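Local coordinates for protein photosystem II stability/assembly factor HCF136 (Cyanidioschyzon merolae, PDB 5OJ3) that is probably essential for photosystem II biogenesis, being required to assemble an early intermediate that contains D2 and cytochrome b559, at residues I328-T340 / I352-I366. Numbering follows the deposited sequence.
Sequences IWETIRGGGLGFT and IAFDMVDSKTGGYGI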
loop_
_atom_site.group_PDB
_atom_site.type_symbol
_atom_site.label_atom_id
_atom_site.label_comp_id
_atom_site.label_asym_id
_atom_site.label_seq_id
_atom_site.Cartn_x
_atom_site.Cartn_y
_atom_site.Cartn_z
ATOM N N ILE A 328 10.502 7.941 5.319
ATOM C CA ILE A 328 9.141 8.034 4.807
ATOM C C ILE A 328 9.168 8.863 3.533
ATOM O O ILE A 328 9.925 9.836 3.436
ATOM C CB ILE A 328 8.185 8.679 5.836
ATOM C CG1 ILE A 328 8.293 7.985 7.194
ATOM C CG2 ILE A 328 6.756 8.671 5.332
ATOM C CD1 ILE A 328 7.672 8.779 8.325
ATOM N N TRP A 329 8.346 8.482 2.562
ATOM C CA TRP A 329 8.072 9.309 1.398
ATOM C C TRP A 329 6.631 9.794 1.466
ATOM O O TRP A 329 5.763 9.142 2.052
ATOM C CB TRP A 329 8.302 8.545 0.088
ATOM C CG TRP A 329 7.415 7.347 -0.089
ATOM C CD1 TRP A 329 7.712 6.054 0.228
ATOM C CD2 TRP A 329 6.084 7.331 -0.625
ATOM N NE1 TRP A 329 6.652 5.235 -0.079
ATOM C CE2 TRP A 329 5.639 5.995 -0.602
ATOM C CE3 TRP A 329 5.225 8.319 -1.121
ATOM C CZ2 TRP A 329 4.376 5.620 -1.055
ATOM C CZ3 TRP A 329 3.971 7.944 -1.569
ATOM C CH2 TRP A 329 3.558 6.608 -1.533
ATOM N N GLU A 330 6.382 10.951 0.863
ATOM C CA GLU A 330 5.039 11.503 0.804
ATOM C C GLU A 330 4.806 12.090 -0.577
ATOM O O GLU A 330 5.744 12.510 -1.261
ATOM C CB GLU A 330 4.804 12.575 1.877
ATOM C CG GLU A 330 5.548 13.876 1.643
ATOM C CD GLU A 330 5.320 14.874 2.760
ATOM O OE1 GLU A 330 4.667 14.508 3.760
ATOM O OE2 GLU A 330 5.800 16.021 2.645
ATOM N N THR A 331 3.542 12.108 -0.978
ATOM C CA THR A 331 3.128 12.710 -2.233
ATOM C C THR A 331 2.140 13.823 -1.940
ATOM O O THR A 331 1.129 13.602 -1.267
ATOM C CB THR A 331 2.470 11.679 -3.149
ATOM O OG1 THR A 331 3.475 10.871 -3.774
ATOM C CG2 THR A 331 1.632 12.377 -4.205
ATOM N N ILE A 332 2.432 14.999 -2.436
ATOM C CA ILE A 332 1.597 16.161 -2.193
ATOM C C ILE A 332 0.696 16.331 -3.409
ATOM O O ILE A 332 1.079 15.986 -4.537
ATOM C CB ILE A 332 2.480 17.399 -1.934
ATOM C CG1 ILE A 332 3.541 17.124 -0.852
ATOM C CG2 ILE A 332 1.654 18.544 -1.466
ATOM C CD1 ILE A 332 3.029 16.455 0.422
ATOM N N ARG A 333 -0.509 16.861 -3.204
ATOM C CA ARG A 333 -1.388 17.058 -4.349
ATOM C C ARG A 333 -0.816 18.111 -5.288
ATOM O O ARG A 333 -0.204 19.092 -4.859
ATOM C CB ARG A 333 -2.818 17.391 -3.917
ATOM C CG ARG A 333 -3.488 16.155 -3.356
ATOM C CD ARG A 333 -4.970 16.214 -3.068
ATOM N NE ARG A 333 -5.340 16.946 -1.866
ATOM C CZ ARG A 333 -6.420 16.657 -1.148
ATOM N NH1 ARG A 333 -7.193 15.642 -1.505
ATOM N NH2 ARG A 333 -6.715 17.353 -0.063
ATOM N N GLY A 334 -1.016 17.883 -6.583
ATOM C CA GLY A 334 -0.380 18.681 -7.611
ATOM C C GLY A 334 1.065 18.325 -7.889
ATOM O O GLY A 334 1.781 19.131 -8.491
ATOM N N GLY A 335 1.520 17.146 -7.471
ATOM C CA GLY A 335 2.805 16.630 -7.896
ATOM C C GLY A 335 3.953 16.754 -6.918
ATOM O O GLY A 335 5.088 16.424 -7.286
ATOM N N GLY A 336 3.707 17.217 -5.696
ATOM C CA GLY A 336 4.776 17.317 -4.721
ATOM C C GLY A 336 5.350 15.964 -4.345
ATOM O O GLY A 336 4.756 14.908 -4.575
ATOM N N LEU A 337 6.538 16.009 -3.745
ATOM C CA LEU A 337 7.247 14.798 -3.362
ATOM C C LEU A 337 8.352 15.169 -2.383
ATOM O O LEU A 337 9.083 16.137 -2.607
ATOM C CB LEU A 337 7.828 14.097 -4.599
ATOM C CG LEU A 337 8.630 12.804 -4.433
ATOM C CD1 LEU A 337 7.836 11.768 -3.646
ATOM C CD2 LEU A 337 9.037 12.253 -5.792
ATOM N N GLY A 338 8.467 14.396 -1.307
ATOM C CA GLY A 338 9.500 14.629 -0.315
ATOM C C GLY A 338 9.847 13.348 0.414
ATOM O O GLY A 338 9.062 12.396 0.448
ATOM N N PHE A 339 11.036 13.342 1.012
ATOM C CA PHE A 339 11.524 12.206 1.780
ATOM C C PHE A 339 12.143 12.705 3.078
ATOM O O PHE A 339 12.530 13.869 3.198
ATOM C CB PHE A 339 12.556 11.384 0.989
ATOM C CG PHE A 339 12.216 11.229 -0.465
ATOM C CD1 PHE A 339 11.527 10.115 -0.912
ATOM C CD2 PHE A 339 12.575 12.202 -1.384
ATOM C CE1 PHE A 339 11.204 9.973 -2.249
ATOM C CE2 PHE A 339 12.257 12.066 -2.723
ATOM C CZ PHE A 339 11.572 10.952 -3.157
ATOM N N THR A 340 12.242 11.804 4.050
ATOM C CA THR A 340 12.783 12.128 5.361
ATOM C C THR A 340 14.173 11.525 5.523
ATOM O O THR A 340 14.546 10.566 4.840
ATOM C CB THR A 340 11.861 11.627 6.479
ATOM O OG1 THR A 340 11.760 10.199 6.416
ATOM C CG2 THR A 340 10.474 12.235 6.335
ATOM N N ILE A 352 8.162 15.866 11.986
ATOM C CA ILE A 352 9.028 15.207 11.011
ATOM C C ILE A 352 9.206 16.089 9.779
ATOM O O ILE A 352 8.228 16.476 9.129
ATOM C CB ILE A 352 8.460 13.836 10.624
ATOM C CG1 ILE A 352 8.022 13.069 11.875
ATOM C CG2 ILE A 352 9.478 13.048 9.816
ATOM C CD1 ILE A 352 7.645 11.628 11.610
ATOM N N ALA A 353 10.456 16.406 9.452
ATOM C CA ALA A 353 10.775 17.309 8.350
ATOM C C ALA A 353 11.057 16.502 7.086
ATOM O O ALA A 353 11.924 15.622 7.087
ATOM C CB ALA A 353 11.977 18.185 8.701
ATOM N N PHE A 354 10.325 16.798 6.012
ATOM C CA PHE A 354 10.566 16.181 4.714
ATOM C C PHE A 354 11.412 17.108 3.856
ATOM O O PHE A 354 11.230 18.327 3.876
ATOM C CB PHE A 354 9.269 15.868 3.957
ATOM C CG PHE A 354 8.439 14.775 4.569
ATOM C CD1 PHE A 354 7.968 14.867 5.866
ATOM C CD2 PHE A 354 8.167 13.626 3.846
ATOM C CE1 PHE A 354 7.208 13.854 6.415
ATOM C CE2 PHE A 354 7.412 12.606 4.391
ATOM C CZ PHE A 354 6.934 12.719 5.676
ATOM N N ASP A 355 12.332 16.522 3.097
ATOM C CA ASP A 355 13.133 17.269 2.135
ATOM C C ASP A 355 12.423 17.216 0.787
ATOM O O ASP A 355 12.334 16.152 0.168
ATOM C CB ASP A 355 14.543 16.693 2.039
ATOM C CG ASP A 355 15.334 16.867 3.322
ATOM O OD1 ASP A 355 14.979 17.753 4.128
ATOM O OD2 ASP A 355 16.310 16.112 3.523
ATOM N N MET A 356 11.930 18.363 0.330
ATOM C CA MET A 356 11.147 18.407 -0.897
ATOM C C MET A 356 12.046 18.294 -2.121
ATOM O O MET A 356 13.190 18.756 -2.132
ATOM C CB MET A 356 10.315 19.690 -0.972
ATOM C CG MET A 356 9.363 19.880 0.193
ATOM S SD MET A 356 8.100 18.588 0.162
ATOM C CE MET A 356 7.579 18.555 1.867
ATOM N N VAL A 357 11.507 17.664 -3.158
ATOM C CA VAL A 357 12.236 17.379 -4.383
ATOM C C VAL A 357 11.393 17.846 -5.561
ATOM O O VAL A 357 10.164 17.922 -5.474
ATOM C CB VAL A 357 12.567 15.863 -4.459
ATOM C CG1 VAL A 357 12.919 15.409 -5.870
ATOM C CG2 VAL A 357 13.687 15.518 -3.488
ATOM N N ASP A 358 12.058 18.159 -6.673
ATOM C CA ASP A 358 11.377 18.583 -7.895
ATOM C C ASP A 358 11.061 17.313 -8.676
ATOM O O ASP A 358 11.915 16.772 -9.382
ATOM C CB ASP A 358 12.252 19.554 -8.682
ATOM C CG ASP A 358 11.635 19.972 -10.009
ATOM O OD1 ASP A 358 10.518 19.523 -10.340
ATOM O OD2 ASP A 358 12.282 20.763 -10.730
ATOM N N SER A 359 9.824 16.825 -8.520
ATOM C CA SER A 359 9.382 15.618 -9.215
ATOM C C SER A 359 9.427 15.766 -10.731
ATOM O O SER A 359 9.596 14.767 -11.439
ATOM C CB SER A 359 7.974 15.237 -8.762
ATOM O OG SER A 359 7.047 16.271 -9.044
ATOM N N LYS A 360 9.227 16.984 -11.245
ATOM C CA LYS A 360 9.227 17.279 -12.680
ATOM C C LYS A 360 8.038 16.659 -13.400
ATOM O O LYS A 360 8.070 16.466 -14.618
ATOM C CB LYS A 360 10.541 16.850 -13.342
ATOM C CG LYS A 360 11.704 17.801 -13.088
ATOM C CD LYS A 360 13.021 17.084 -13.287
ATOM C CE LYS A 360 13.709 17.418 -14.589
ATOM N NZ LYS A 360 14.505 16.256 -15.079
ATOM N N THR A 361 6.982 16.356 -12.653
ATOM C CA THR A 361 5.774 15.741 -13.175
ATOM C C THR A 361 4.849 16.709 -13.890
ATOM O O THR A 361 3.901 16.260 -14.547
ATOM C CB THR A 361 5.008 15.102 -12.030
ATOM O OG1 THR A 361 3.864 14.416 -12.553
ATOM C CG2 THR A 361 4.617 16.167 -11.013
ATOM N N GLY A 362 5.104 18.009 -13.793
ATOM C CA GLY A 362 4.177 19.018 -14.268
ATOM C C GLY A 362 3.108 19.237 -13.218
ATOM O O GLY A 362 3.403 19.159 -12.023
ATOM N N GLY A 363 1.859 19.432 -13.620
ATOM C CA GLY A 363 0.837 19.607 -12.608
ATOM C C GLY A 363 0.211 18.316 -12.150
ATOM O O GLY A 363 -0.579 18.294 -11.201
ATOM N N TYR A 364 0.590 17.223 -12.801
ATOM C CA TYR A 364 0.030 15.912 -12.525
ATOM C C TYR A 364 0.495 15.403 -11.167
ATOM O O TYR A 364 1.646 15.592 -10.773
ATOM C CB TYR A 364 0.443 14.954 -13.635
ATOM C CG TYR A 364 -0.240 15.271 -14.944
ATOM C CD1 TYR A 364 -1.570 14.936 -15.151
ATOM C CD2 TYR A 364 0.437 15.933 -15.963
ATOM C CE1 TYR A 364 -2.204 15.233 -16.339
ATOM C CE2 TYR A 364 -0.191 16.235 -17.158
ATOM C CZ TYR A 364 -1.511 15.880 -17.339
ATOM O OH TYR A 364 -2.155 16.170 -18.518
ATOM N N GLY A 365 -0.416 14.773 -10.439
ATOM C CA GLY A 365 -0.113 14.283 -9.111
ATOM C C GLY A 365 0.522 12.904 -9.129
ATOM O O GLY A 365 0.226 12.070 -9.979
ATOM N N ILE A 366 1.417 12.676 -8.171
ATOM C CA ILE A 366 2.031 11.366 -8.005
ATOM C C ILE A 366 1.006 10.448 -7.356
ATOM O O ILE A 366 0.210 10.883 -6.515
ATOM C CB ILE A 366 3.312 11.456 -7.153
ATOM C CG1 ILE A 366 4.282 12.507 -7.708
ATOM C CG2 ILE A 366 4.001 10.094 -7.069
ATOM C CD1 ILE A 366 4.791 12.209 -9.092
#
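G338 and F339 pair antiparallel with M356 and D355, strand 354-356 adding the outer edge to the 328-332/336-340 hairpin; the axes of 336-340 and 354-356 come within 4.2 Å at 140°. These are the outer three strands of a four-stranded blade in the seven-bladed beta-propeller, and residues 357-366 carry the chain on to the innermost strand of the next blade. F339 and D355 form the hydrogen-bonded pair, D355 N reaching F339 O at 2.7 Å almost straight, while the return bond from F339 N meets D355 O from above its carbonyl plane. V357 N extends the ladder to L337 O (2.9 Å). The F354 ring is sandwiched by side chains of the hairpin. Over one face T340 CG2 sits on the ring normal, 3.4 Å from the centroid, a CH-pi contact; T340 OG1, between backbone N and carbonyl carbon, accepts a hydrogen bond from I328 N, which fixes the methyl's direction. Over the opposite face lies the E330 carboxylate, nearly parallel to the ring (9°), with OE1 above its centre; chi1 of 71° sets CG over CD2 and CE2, and the extended chain carries the carboxylate on across the ring. A serine in place of F354 would probably open a gap between T340 CG2 and E330, leaving the carboxylate free to swing. M356 brings CE toward E330 OE2. F339 meets V357 CG2 with its ring edge, CE2 at 3.8 Å, and also touches F371 of the next blade. At the hairpin's turn, G335 and G336 oppose I332 in a G1 bulge. T361 CG2 packs on G335 CA. T331 CG2 lies against I366 CB, and S359 OG donates to G335 O at 2.6 Å.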